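Local atomic coordinates of intracellular protease/amidase (Salmonella enterica subsp. enterica serovar Typhimurium, PDB entry 4K2H), a protein that binds zinc and may act as a peptidase, a member of the DJ-1/PfpI family whose precise function is not established. Residues Leu37-Ser42 / Ser57-Arg62; Lys120-Val125 / Val145-Leu150; Tyr124-Asp129 / Gly137-Ala142. The protein carries 1 engineered substitution. All coordinates share one frame; numbering follows the deposited sequence.

Interaction 1 lies on the opposite side of the chain's centre from the other two, with its nearest atoms about 16 Å from those of interaction 2. It joins an outermost strand, within this chain, of the five-stranded parallel sheet through main-chain bonds backed by leucines. Interactions 2 and 3 touch and share Tyr124 and Val125: strand 123-124 meets the hairpin through 145-150 in one and pairs with strand 138-139 in the other. Each of the three mixes buried and exposed residues. Their chemistry differs, since arginines and an aspartate dominate interaction 2, whereas in interaction 3 two tyrosines and a sulfur accompany the strand pairing. Interaction 3 also reaches the second subunit through Gly128.

Interaction 1: residues Leu37-Ser42 / Ser57-Arg62; sequences LACAES and STLSER
Leu37 lays its two methyls over different neighbours: CD2 packs on CB of Ser57 at 3.8 Å, while CD1 reaches both CD1 of Leu59 (4.0 Å) and CG of Arg62. The branch point is set by chi1 of -58°, which holds CG anti to the carbonyl carbon. The side chain crosses those of Leu59 and Arg62 at about a right angle. Further along, Leu59 turns its other methyl to Cys39, with CD2 3.9 Å from SG. The main chains are in parallel register, Leu37 opposite Ser57 and Ala38 opposite Thr58. Two hydrogen bonds establish this pairing: Ala38 N to Ser57 O, 3.0 Å, and Leu59 N to Ala38 O, 2.9 Å, the second coming in almost along the C=O axis (C=O...N 179°). The same two acceptors also receive CA-H...O contacts, Leu37 CA to Ser57 O and Thr58 CA to Ala38 O, both 3.3 Å. Beyond the paired residues the chains diverge, and water takes over: one molecule donates to Ala40 O and accepts from Ser60 N, and a second links Ala40 O to Ser60 OG. That hydroxyl is also hydrogen-bonded to Thr58 OG1 at 2.7 Å, at the start of the 3-10 segment 59-61. Arg62 NH2 bonds to Glu61 O, while NH1 forms a salt bridge with Glu35 on strand 33-38. Strand 57-58, one of the two outermost strands of the five-stranded parallel sheet within this chain, lies next to strand 33-38, and Leu37 and Leu59 pack against Leu10 of strand 6-11 and Phe91 of helix 86-97.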
loop_
_atom_site.group_PDB
_atom_site.type_symbol
_atom_site.label_atom_id
_atom_site.label_comp_id
_atom_site.label_asym_id
_atom_site.label_seq_id
_atom_site.Cartn_x
_atom_site.Cartn_y
_atom_site.Cartn_z
ATOM N N LEU A 37 -3.056 8.652 12.820
ATOM C CA LEU A 37 -3.807 8.849 14.032
ATOM C C LEU A 37 -4.922 7.824 14.115
ATOM O O LEU A 37 -5.783 7.752 13.229
ATOM C CB LEU A 37 -4.414 10.249 14.038
ATOM C CG LEU A 37 -3.406 11.413 13.916
ATOM C CD1 LEU A 37 -4.110 12.764 14.061
ATOM C CD2 LEU A 37 -2.251 11.337 14.915
ATOM N N ALA A 38 -4.935 7.059 15.194
ATOM C CA ALA A 38 -6.064 6.195 15.492
ATOM C C ALA A 38 -7.185 7.018 16.102
ATOM O O ALA A 38 -6.944 8.070 16.655
ATOM C CB ALA A 38 -5.649 5.098 16.467
ATOM N N CYS A 39 -8.408 6.541 16.045
ATOM C CA CYS A 39 -9.532 7.436 16.351
ATOM C C CYS A 39 -10.227 7.255 17.683
ATOM O O CYS A 39 -10.961 8.142 18.119
ATOM C CB CYS A 39 -10.518 7.391 15.200
ATOM S SG CYS A 39 -9.649 7.977 13.729
ATOM N N ALA A 40 -9.993 6.144 18.349
ATOM C CA ALA A 40 -10.568 5.967 19.663
ATOM C C ALA A 40 -9.422 5.749 20.665
ATOM O O ALA A 40 -8.428 6.486 20.630
ATOM C CB ALA A 40 -11.573 4.811 19.639
ATOM N N GLU A 41 -9.512 4.723 21.501
ATOM C CA GLU A 41 -8.670 4.621 22.708
ATOM C C GLU A 41 -7.390 3.771 22.512
ATOM O O GLU A 41 -6.699 3.442 23.470
ATOM C CB GLU A 41 -9.501 4.007 23.835
ATOM C CG GLU A 41 -9.932 2.539 23.562
ATOM C CD GLU A 41 -10.867 2.380 22.343
ATOM O OE1 GLU A 41 -10.459 1.718 21.373
ATOM O OE2 GLU A 41 -11.995 2.940 22.326
ATOM N N SER A 42 -7.074 3.415 21.278
ATOM C CA SER A 42 -6.069 2.411 21.027
ATOM C C SER A 42 -5.130 2.896 19.924
ATOM O O SER A 42 -5.581 3.544 18.984
ATOM C CB SER A 42 -6.787 1.143 20.590
ATOM O OG SER A 42 -5.840 0.207 20.110
ATOM N N SER A 57 -0.098 8.179 16.726
ATOM C CA SER A 57 -0.735 8.789 17.880
ATOM C C SER A 57 -2.229 8.599 17.763
ATOM O O SER A 57 -2.686 7.764 16.988
ATOM C CB SER A 57 -0.312 10.271 17.955
ATOM O OG SER A 57 -1.045 11.001 18.910
ATOM N N THR A 58 -2.997 9.386 18.511
ATOM C CA THR A 58 -4.438 9.265 18.516
ATOM C C THR A 58 -5.037 10.621 18.364
ATOM O O THR A 58 -4.384 11.632 18.609
ATOM C CB THR A 58 -4.970 8.646 19.832
ATOM O OG1 THR A 58 -4.613 9.474 20.942
ATOM C CG2 THR A 58 -4.399 7.280 20.062
ATOM N N LEU A 59 -6.298 10.632 17.960
ATOM C CA LEU A 59 -7.036 11.853 17.763
ATOM C C LEU A 59 -7.143 12.599 19.067
ATOM O O LEU A 59 -7.047 13.848 19.098
ATOM C CB LEU A 59 -8.436 11.508 17.256
ATOM C CG LEU A 59 -8.997 12.196 16.044
ATOM C CD1 LEU A 59 -7.968 12.304 14.939
ATOM C CD2 LEU A 59 -10.204 11.392 15.585
ATOM N N SER A 60 -7.304 11.837 20.149
ATOM C CA SER A 60 -7.424 12.413 21.494
ATOM C C SER A 60 -6.215 13.241 21.922
ATOM O O SER A 60 -6.361 14.140 22.727
ATOM C CB SER A 60 -7.696 11.321 22.522
ATOM O OG SER A 60 -6.601 10.417 22.579
ATOM N N GLU A 61 -5.034 12.956 21.371
ATOM C CA GLU A 61 -3.824 13.758 21.618
ATOM C C GLU A 61 -3.617 14.909 20.630
ATOM O O GLU A 61 -2.600 15.590 20.680
ATOM C CB GLU A 61 -2.590 12.853 21.540
ATOM C CG GLU A 61 -2.535 11.795 22.627
ATOM C CD GLU A 61 -2.618 12.433 24.002
ATOM O OE1 GLU A 61 -1.787 13.325 24.287
ATOM O OE2 GLU A 61 -3.532 12.077 24.780
ATOM N N ARG A 62 -4.553 15.133 19.719
ATOM C CA ARG A 62 -4.332 16.119 18.673
ATOM C C ARG A 62 -5.487 17.078 18.511
ATOM O O ARG A 62 -5.720 17.604 17.415
ATOM C CB ARG A 62 -4.074 15.393 17.358
ATOM C CG ARG A 62 -2.784 14.586 17.369
ATOM C CD ARG A 62 -1.590 15.524 17.312
ATOM N NE ARG A 62 -0.318 14.806 17.248
ATOM C CZ ARG A 62 0.336 14.346 18.311
ATOM N NH1 ARG A 62 1.484 13.723 18.161
ATOM N NH2 ARG A 62 -0.149 14.505 19.524
HETATM O O HOH W 1 -8.166 9.156 20.017
HETATM O O HOH W 2 -6.951 7.791 22.887
#

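Interaction 2: residues Lys120-Val125 / Val145-Leu150; sequences KGRRYV and VEDGNL
A beta hairpin with a two-residue loop, its type II' turn running from Asp147 to Leu150, meets Arg122, just before strand 123-124, and Arg123 in it. A hydrogen bond runs from Arg123 N to Asp147 OD2, 2.9 Å and nearly straight (168° at hydrogen), using the oxygen's anti lone pair. With CG anti to its backbone N (chi1 -177°), the Asp147 carboxylate lies against Arg123, whose guanidinium stacks on it, the planes 17° apart, with Asp147 CB over one face near the rim. The charge pairing is long, Arg123 NE lying 3.8 Å from Asp147 OD2, and with the oxygen well out of the guanidinium plane no N-H points at it. A weak bond from Arg123 NH1 to Glu146 O, 3.2 Å, adds to it. The turn is closed by Leu150 N to Asp147 O; the return bond Asp147 N to Leu150 O (2.9 Å) pairs strands 144-147 and 150-153, and Gly148 takes the turn's second position with positive phi. Leu150 emerges from it to lie against Arg122, CD2 being 3.8 Å from NE, with CB over one face of the guanidinium and Lys120 CE over the opposite one. Arg122 NE is held by Leu119 O and NH2 by a salt bridge to Asp96, while Asn149 ND2 bonds to Lys100 O and also to Asp96. At the other end of the contact, Val145 slots CG1 against Arg123 O at 3.6 Å and CG2 against CB of Val125 at 3.8 Å.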
loop_
_atom_site.group_PDB
_atom_site.type_symbol
_atom_site.label_atom_id
_atom_site.label_comp_id
_atom_site.label_asym_id
_atom_site.label_seq_id
_atom_site.Cartn_x
_atom_site.Cartn_y
_atom_site.Cartn_z
ATOM N N LYS A 120 -20.832 20.337 1.511
ATOM C CA LYS A 120 -21.000 21.782 1.285
ATOM C C LYS A 120 -21.211 22.084 -0.178
ATOM O O LYS A 120 -20.678 23.057 -0.693
ATOM C CB LYS A 120 -19.797 22.598 1.805
ATOM C CG LYS A 120 -19.760 22.723 3.319
ATOM C CD LYS A 120 -18.630 23.620 3.797
ATOM C CE LYS A 120 -17.287 22.931 3.657
ATOM N NZ LYS A 120 -16.142 23.862 3.840
ATOM N N GLY A 121 -21.980 21.230 -0.840
ATOM C CA GLY A 121 -22.207 21.345 -2.279
ATOM C C GLY A 121 -20.988 21.031 -3.140
ATOM O O GLY A 121 -21.053 21.170 -4.345
ATOM N N ARG A 122 -19.871 20.590 -2.558
ATOM C CA ARG A 122 -18.652 20.498 -3.363
ATOM C C ARG A 122 -18.632 19.315 -4.300
ATOM O O ARG A 122 -19.349 18.325 -4.097
ATOM C CB ARG A 122 -17.406 20.511 -2.496
ATOM C CG ARG A 122 -17.071 21.895 -1.944
ATOM C CD ARG A 122 -15.987 21.789 -0.886
ATOM N NE ARG A 122 -16.446 20.977 0.257
ATOM C CZ ARG A 122 -15.817 20.902 1.423
ATOM N NH1 ARG A 122 -14.714 21.599 1.642
ATOM N NH2 ARG A 122 -16.315 20.155 2.393
ATOM N N ARG A 123 -17.826 19.448 -5.357
ATOM C CA ARG A 123 -17.567 18.348 -6.279
ATOM C C ARG A 123 -16.643 17.327 -5.614
ATOM O O ARG A 123 -15.694 17.701 -4.944
ATOM C CB ARG A 123 -16.951 18.858 -7.581
ATOM C CG ARG A 123 -17.939 19.663 -8.434
ATOM C CD ARG A 123 -17.258 20.234 -9.664
ATOM N NE ARG A 123 -16.278 21.241 -9.264
ATOM C CZ ARG A 123 -14.952 21.100 -9.309
ATOM N NH1 ARG A 123 -14.179 22.106 -8.891
ATOM N NH2 ARG A 123 -14.385 19.980 -9.768
ATOM N N TYR A 124 -16.934 16.042 -5.819
ATOM C CA TYR A 124 -16.224 14.961 -5.150
ATOM C C TYR A 124 -16.435 13.685 -5.955
ATOM O O TYR A 124 -17.335 13.610 -6.801
ATOM C CB TYR A 124 -16.761 14.776 -3.713
ATOM C CG TYR A 124 -18.094 14.077 -3.695
ATOM C CD1 TYR A 124 -18.156 12.696 -3.515
ATOM C CD2 TYR A 124 -19.292 14.777 -3.956
ATOM C CE1 TYR A 124 -19.353 12.014 -3.554
ATOM C CE2 TYR A 124 -20.511 14.107 -3.988
ATOM C CZ TYR A 124 -20.530 12.713 -3.781
ATOM O OH TYR A 124 -21.703 11.981 -3.788
ATOM N N VAL A 125 -15.589 12.697 -5.687
ATOM C CA VAL A 125 -15.748 11.349 -6.198
ATOM C C VAL A 125 -15.673 10.376 -5.032
ATOM O O VAL A 125 -15.135 10.681 -3.976
ATOM C CB VAL A 125 -14.683 10.999 -7.257
ATOM C CG1 VAL A 125 -13.286 10.890 -6.661
ATOM C CG2 VAL A 125 -15.042 9.720 -8.000
ATOM N N VAL A 145 -10.670 14.293 -7.915
ATOM C CA VAL A 145 -11.458 15.512 -8.045
ATOM C C VAL A 145 -10.936 16.501 -7.043
ATOM O O VAL A 145 -10.693 16.119 -5.880
ATOM C CB VAL A 145 -12.921 15.223 -7.727
ATOM C CG1 VAL A 145 -13.751 16.508 -7.710
ATOM C CG2 VAL A 145 -13.461 14.232 -8.737
ATOM N N GLU A 146 -10.742 17.749 -7.469
ATOM C CA GLU A 146 -10.368 18.837 -6.561
ATOM C C GLU A 146 -11.373 19.960 -6.595
ATOM O O GLU A 146 -11.744 20.448 -7.680
ATOM C CB GLU A 146 -9.052 19.453 -6.965
ATOM C CG GLU A 146 -7.900 18.500 -6.954
ATOM C CD GLU A 146 -6.634 19.189 -7.401
ATOM O OE1 GLU A 146 -6.202 20.147 -6.714
ATOM O OE2 GLU A 146 -6.084 18.764 -8.436
ATOM N N ASP A 147 -11.795 20.404 -5.419
ATOM C CA ASP A 147 -12.712 21.526 -5.338
ATOM C C ASP A 147 -12.443 22.259 -4.057
ATOM O O ASP A 147 -12.859 21.795 -3.002
ATOM C CB ASP A 147 -14.164 21.043 -5.397
ATOM C CG ASP A 147 -15.175 22.195 -5.380
ATOM O OD1 ASP A 147 -14.780 23.359 -5.201
ATOM O OD2 ASP A 147 -16.372 21.914 -5.511
ATOM N N GLY A 148 -11.741 23.394 -4.160
ATOM C CA GLY A 148 -11.305 24.150 -2.994
ATOM C C GLY A 148 -10.336 23.321 -2.174
ATOM O O GLY A 148 -9.353 22.824 -2.700
ATOM N N ASN A 149 -10.617 23.146 -0.890
ATOM C CA ASN A 149 -9.738 22.383 -0.012
ATOM C C ASN A 149 -10.150 20.873 0.111
ATOM O O ASN A 149 -9.664 20.151 0.977
ATOM C CB ASN A 149 -9.672 23.059 1.358
ATOM C CG ASN A 149 -11.035 23.105 2.057
ATOM O OD1 ASN A 149 -12.058 23.383 1.412
ATOM N ND2 ASN A 149 -11.060 22.819 3.374
ATOM N N LEU A 150 -11.038 20.427 -0.777
ATOM C CA LEU A 150 -11.489 19.039 -0.806
ATOM C C LEU A 150 -10.844 18.354 -1.990
ATOM O O LEU A 150 -11.069 18.766 -3.151
ATOM C CB LEU A 150 -13.006 19.004 -0.947
ATOM C CG LEU A 150 -13.627 17.610 -0.877
ATOM C CD1 LEU A 150 -13.435 16.912 0.480
ATOM C CD2 LEU A 150 -15.094 17.779 -1.207
HETATM O O HOH W 3 -13.209 16.433 -4.070
#

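Interaction 3: residues Tyr124-Asp129 / Gly137-Ala142; sequences YVCSGD and GVYVDA
Tyr124 has chi1 of 76°, with CG between its backbone N and carbonyl carbon, and Tyr139 has chi1 of 174°, with CG anti to its N; from these starting points the two side chains cross at about a right angle, on the same face of a short parallel pairing. The Tyr124 ring turns its face to the backbone of its partner rather than to the other ring: Tyr139 CA lies 4.2 Å from the ring centroid and 26° off the normal, a CH-pi contact. Gly137 C and Val138 N meet the same ring at its edge, near its plane. Gly137 has no side chain, and Tyr124 CE2 comes 3.7 Å from its carbonyl carbon C. The pairing rests on two backbone hydrogen bonds from the two sides of Tyr124, Tyr124 N to Val138 O (3.1 Å) and Val140 N to Tyr124 O (2.8 Å). Val125 sets its CG2 methyl 3.2 Å from Val140 O and 3.4 Å from Ala142 O, and also touches Tyr139 CE1. Cys126 adds a sulfur-aromatic contact, SG standing obliquely 5.3 Å from the Tyr139 ring centroid, while Cys126 O comes to the ring's edge. The two phenol hydroxyls each hold a water: one is 2.6 Å from Tyr124 OH, and the other accepts from Tyr139 OH and donates to Gly128 O. Trp131 stacks on the Tyr139 ring, and Gly128 N is hydrogen-bonded to Tyr185 of the second subunit, so the loop reaches the dimer partner. Strands 123-124 and 138-139 form a small parallel sheet of their own, with Val140 packing on Val145 of strand 144-147, next along the chain.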
loop_
_atom_site.group_PDB
_atom_site.type_symbol
_atom_site.label_atom_id
_atom_site.label_comp_id
_atom_site.label_asym_id
_atom_site.label_seq_id
_atom_site.Cartn_x
_atom_site.Cartn_y
_atom_site.Cartn_z
ATOM N N TYR A 124 -16.934 16.042 -5.819
ATOM C CA TYR A 124 -16.224 14.961 -5.150
ATOM C C TYR A 124 -16.435 13.685 -5.955
ATOM O O TYR A 124 -17.335 13.610 -6.801
ATOM C CB TYR A 124 -16.761 14.776 -3.713
ATOM C CG TYR A 124 -18.094 14.077 -3.695
ATOM C CD1 TYR A 124 -18.156 12.696 -3.515
ATOM C CD2 TYR A 124 -19.292 14.777 -3.956
ATOM C CE1 TYR A 124 -19.353 12.014 -3.554
ATOM C CE2 TYR A 124 -20.511 14.107 -3.988
ATOM C CZ TYR A 124 -20.530 12.713 -3.781
ATOM O OH TYR A 124 -21.703 11.981 -3.788
ATOM N N VAL A 125 -15.589 12.697 -5.687
ATOM C CA VAL A 125 -15.748 11.349 -6.198
ATOM C C VAL A 125 -15.673 10.376 -5.032
ATOM O O VAL A 125 -15.135 10.681 -3.976
ATOM C CB VAL A 125 -14.683 10.999 -7.257
ATOM C CG1 VAL A 125 -13.286 10.890 -6.661
ATOM C CG2 VAL A 125 -15.042 9.720 -8.000
ATOM N N CYS A 126 -16.235 9.205 -5.238
ATOM C CA CYS A 126 -16.169 8.157 -4.270
ATOM C C CYS A 126 -16.264 6.859 -5.065
ATOM O O CYS A 126 -16.407 6.887 -6.298
ATOM C CB CYS A 126 -17.331 8.302 -3.288
ATOM S SG CYS A 126 -18.940 8.096 -4.067
ATOM N N SER A 127 -16.157 5.733 -4.378
ATOM C CA SER A 127 -16.209 4.420 -5.041
ATOM C C SER A 127 -17.650 4.036 -5.367
ATOM O O SER A 127 -18.583 4.608 -4.809
ATOM C CB SER A 127 -15.590 3.349 -4.149
ATOM O OG SER A 127 -16.131 3.466 -2.843
ATOM N N GLY A 128 -17.815 3.069 -6.275
ATOM C CA GLY A 128 -19.110 2.458 -6.555
ATOM C C GLY A 128 -20.239 3.452 -6.796
ATOM O O GLY A 128 -20.016 4.543 -7.339
ATOM N N ASP A 129 -21.444 3.071 -6.370
ATOM C CA ASP A 129 -22.657 3.873 -6.565
ATOM C C ASP A 129 -23.137 4.540 -5.257
ATOM O O ASP A 129 -24.318 4.860 -5.117
ATOM C CB ASP A 129 -23.769 2.988 -7.154
ATOM C CG ASP A 129 -24.239 1.893 -6.185
ATOM O OD1 ASP A 129 -23.607 1.705 -5.120
ATOM O OD2 ASP A 129 -25.244 1.206 -6.491
ATOM N N GLY A 137 -23.919 16.669 -2.319
ATOM C CA GLY A 137 -22.647 16.943 -2.982
ATOM C C GLY A 137 -22.876 16.880 -4.467
ATOM O O GLY A 137 -23.988 16.567 -4.908
ATOM N N VAL A 138 -21.839 17.183 -5.247
ATOM C CA VAL A 138 -21.882 16.947 -6.695
ATOM C C VAL A 138 -20.885 15.870 -7.131
ATOM O O VAL A 138 -19.693 16.137 -7.285
ATOM C CB VAL A 138 -21.616 18.242 -7.515
ATOM C CG1 VAL A 138 -21.647 17.923 -9.005
ATOM C CG2 VAL A 138 -22.641 19.311 -7.163
ATOM N N TYR A 139 -21.386 14.663 -7.370
ATOM C CA TYR A 139 -20.543 13.559 -7.802
ATOM C C TYR A 139 -19.951 13.807 -9.182
ATOM O O TYR A 139 -20.692 14.094 -10.122
ATOM C CB TYR A 139 -21.364 12.267 -7.846
ATOM C CG TYR A 139 -20.606 11.090 -8.417
ATOM C CD1 TYR A 139 -19.717 10.360 -7.627
ATOM C CD2 TYR A 139 -20.783 10.708 -9.721
ATOM C CE1 TYR A 139 -19.033 9.275 -8.135
ATOM C CE2 TYR A 139 -20.109 9.630 -10.254
ATOM C CZ TYR A 139 -19.228 8.913 -9.460
ATOM O OH TYR A 139 -18.554 7.845 -9.999
ATOM N N VAL A 140 -18.629 13.700 -9.295
ATOM C CA VAL A 140 -17.939 13.709 -10.587
ATOM C C VAL A 140 -17.193 12.392 -10.710
ATOM O O VAL A 140 -16.537 11.946 -9.744
ATOM C CB VAL A 140 -16.915 14.859 -10.701
ATOM C CG1 VAL A 140 -16.294 14.912 -12.108
ATOM C CG2 VAL A 140 -17.577 16.195 -10.389
ATOM N N ASP A 141 -17.314 11.741 -11.864
ATOM C CA ASP A 141 -16.599 10.482 -12.090
ATOM C C ASP A 141 -15.246 10.770 -12.678
ATOM O O ASP A 141 -15.085 10.770 -13.884
ATOM C CB ASP A 141 -17.371 9.513 -12.988
ATOM C CG ASP A 141 -16.663 8.157 -13.130
ATOM O OD1 ASP A 141 -15.562 7.947 -12.540
ATOM O OD2 ASP A 141 -17.210 7.277 -13.823
ATOM N N ALA A 142 -14.267 11.006 -11.810
ATOM C CA ALA A 142 -12.869 11.143 -12.217
ATOM C C ALA A 142 -11.965 10.471 -11.179
ATOM O O ALA A 142 -12.358 10.317 -10.028
ATOM C CB ALA A 142 -12.506 12.610 -12.358
HETATM O O HOH W 4 -23.851 13.286 -4.556
HETATM O O HOH W 5 -17.823 6.002 -8.058
#